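Local coordinates for protein cytochrome P450 reductase (Amycolatopsis methanolica 239, PDB 5OGX) that transfers electrons from NADH through FAD and a [2Fe-2S] cluster to its partner cytochrome P450, which O-demethylates guaiacol and other lignin-derived aromatics, at residues A[197-202]-A[226-231]. Sequence-based numbering, arbitrary orientation.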
loop_
_atom_site.group_PDB
_atom_site.type_symbol
_atom_site.label_atom_id
_atom_site.label_comp_id
_atom_site.label_asym_id
_atom_site.label_seq_id
_atom_site.Cartn_x
_atom_site.Cartn_y
_atom_site.Cartn_z
ATOM N N PHE A 197 -0.662 4.824 2.163
ATOM C CA PHE A 197 -1.485 4.049 3.093
ATOM C C PHE A 197 -0.763 3.949 4.435
ATOM O O PHE A 197 -0.207 2.912 4.798
ATOM C CB PHE A 197 -1.752 2.670 2.492
ATOM C CG PHE A 197 -2.791 1.845 3.226
ATOM C CD1 PHE A 197 -4.105 2.279 3.360
ATOM C CD2 PHE A 197 -2.454 0.587 3.692
ATOM C CE1 PHE A 197 -5.066 1.478 3.988
ATOM C CE2 PHE A 197 -3.398 -0.222 4.329
ATOM C CZ PHE A 197 -4.707 0.227 4.476
ATOM N N HIS A 198 -0.773 5.049 5.192
ATOM C CA HIS A 198 -0.045 5.063 6.459
ATOM C C HIS A 198 -0.723 6.023 7.422
ATOM O O HIS A 198 -1.561 6.831 7.030
ATOM C CB HIS A 198 1.432 5.433 6.251
ATOM C CG HIS A 198 1.638 6.766 5.597
ATOM N ND1 HIS A 198 1.492 7.957 6.280
ATOM C CD2 HIS A 198 1.976 7.096 4.327
ATOM C CE1 HIS A 198 1.730 8.966 5.454
ATOM N NE2 HIS A 198 2.020 8.473 4.260
ATOM N N LEU A 199 -0.326 5.938 8.699
ATOM C CA LEU A 199 -0.895 6.784 9.729
ATOM C C LEU A 199 -0.529 8.251 9.510
ATOM O O LEU A 199 0.537 8.565 8.974
ATOM C CB LEU A 199 -0.375 6.354 11.104
ATOM C CG LEU A 199 -0.884 4.983 11.556
ATOM C CD1 LEU A 199 -0.054 4.418 12.709
ATOM C CD2 LEU A 199 -2.331 5.108 11.971
ATOM N N PRO A 200 -1.376 9.162 9.964
ATOM C CA PRO A 200 -1.002 10.578 10.000
ATOM C C PRO A 200 0.134 10.802 10.981
ATOM O O PRO A 200 0.487 9.891 11.751
ATOM C CB PRO A 200 -2.296 11.264 10.464
ATOM C CG PRO A 200 -2.995 10.239 11.259
ATOM C CD PRO A 200 -2.684 8.912 10.591
ATOM N N PRO A 201 0.755 11.982 10.969
ATOM C CA PRO A 201 1.807 12.259 11.947
ATOM C C PRO A 201 1.291 12.058 13.355
ATOM O O PRO A 201 0.088 12.232 13.625
ATOM C CB PRO A 201 2.159 13.731 11.682
ATOM C CG PRO A 201 1.720 13.994 10.282
ATOM C CD PRO A 201 0.526 13.115 10.051
ATOM N N PRO A 202 2.165 11.674 14.292
ATOM C CA PRO A 202 1.708 11.431 15.673
ATOM C C PRO A 202 0.894 12.570 16.266
ATOM O O PRO A 202 -0.085 12.311 16.975
ATOM C CB PRO A 202 3.023 11.221 16.435
ATOM C CG PRO A 202 3.967 10.703 15.420
ATOM C CD PRO A 202 3.590 11.352 14.115
ATOM N N ALA A 226 -1.040 -1.398 12.377
ATOM C CA ALA A 226 -1.596 -1.727 13.690
ATOM C C ALA A 226 -0.532 -1.660 14.780
ATOM O O ALA A 226 -0.770 -1.108 15.862
ATOM C CB ALA A 226 -2.231 -3.118 13.662
ATOM N N ARG A 227 0.647 -2.229 14.520
ATOM C CA ARG A 227 1.707 -2.180 15.522
ATOM C C ARG A 227 2.143 -0.747 15.793
ATOM O O ARG A 227 2.422 -0.381 16.940
ATOM C CB ARG A 227 2.897 -3.023 15.072
ATOM C CG ARG A 227 2.648 -4.514 15.119
ATOM C CD ARG A 227 3.955 -5.278 14.954
ATOM N NE ARG A 227 4.436 -5.307 13.574
ATOM C CZ ARG A 227 5.716 -5.469 13.238
ATOM N NH1 ARG A 227 6.080 -5.500 11.956
ATOM N NH2 ARG A 227 6.633 -5.592 14.186
ATOM N N THR A 228 2.222 0.076 14.748
ATOM C CA THR A 228 2.605 1.469 14.952
ATOM C C THR A 228 1.560 2.211 15.774
ATOM O O THR A 228 1.904 2.984 16.676
ATOM C CB THR A 228 2.809 2.159 13.600
ATOM O OG1 THR A 228 3.808 1.432 12.859
ATOM C CG2 THR A 228 3.253 3.606 13.813
ATOM N N ALA A 229 0.277 1.981 15.479
ATOM C CA ALA A 229 -0.781 2.692 16.186
ATOM C C ALA A 229 -0.798 2.301 17.649
ATOM O O ALA A 229 -1.056 3.137 18.522
ATOM C CB ALA A 229 -2.137 2.387 15.544
ATOM N N LEU A 230 -0.538 1.029 17.926
ATOM C CA LEU A 230 -0.555 0.553 19.303
ATOM C C LEU A 230 0.664 1.037 20.078
ATOM O O LEU A 230 0.578 1.265 21.291
ATOM C CB LEU A 230 -0.643 -0.973 19.308
ATOM C CG LEU A 230 -2.017 -1.542 18.934
ATOM C CD1 LEU A 230 -1.939 -3.067 18.694
ATOM C CD2 LEU A 230 -3.079 -1.203 19.998
ATOM N N ALA A 231 1.805 1.215 19.406
ATOM C CA ALA A 231 2.961 1.785 20.096
ATOM C C ALA A 231 2.681 3.223 20.527
ATOM O O ALA A 231 3.044 3.627 21.639
ATOM C CB ALA A 231 4.201 1.709 19.205
#
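Leu-199 carries the apolar contact, sending one methyl, CD1, onto the helix at Thr-228 and Ala-229. CD1 lies 3.6 Å from Thr-228 CG2 and 3.8 Å from Thr-228 CB, so it rests against the carbon side of the threonine. The same methyl reaches the helix backbone, 3.7 Å from Ala-229 N, and meets Ala-229 CB at 4.1 Å. Leucine and threonine pass antiparallel, their methyl groups meeting alongside. With chi1 -68° turning CG of Leu-199 away from its own carbonyl carbon, the CD1 branch is brought to the helix; in Thr-228 it is CG2 that lies anti to the backbone N, while OG1 sits beside that N and hydrogen-bonds to Gly-224 O one turn back in the helix.

Within 197-202, His-198 ND1 donates to Leu-199 O over 2.9 Å, nearly straight at 167°; the acceptor lies close to the imidazole plane, whereas the donor stands above the carbonyl plane. Just beyond the two segments, Arg-232 NH1 bonds to Pro-200 O, a polar link from this loop to the same helix.

The loop follows strand 187-194 of the FAD-binding domain, and helix 219-232 packs in the NAD-binding domain, as in ferredoxin reductase-like folds. Between the segments the contact is purely van der Waals, one methyl against small groups and helix backbone; directional hold comes from neighbouring Arg-232.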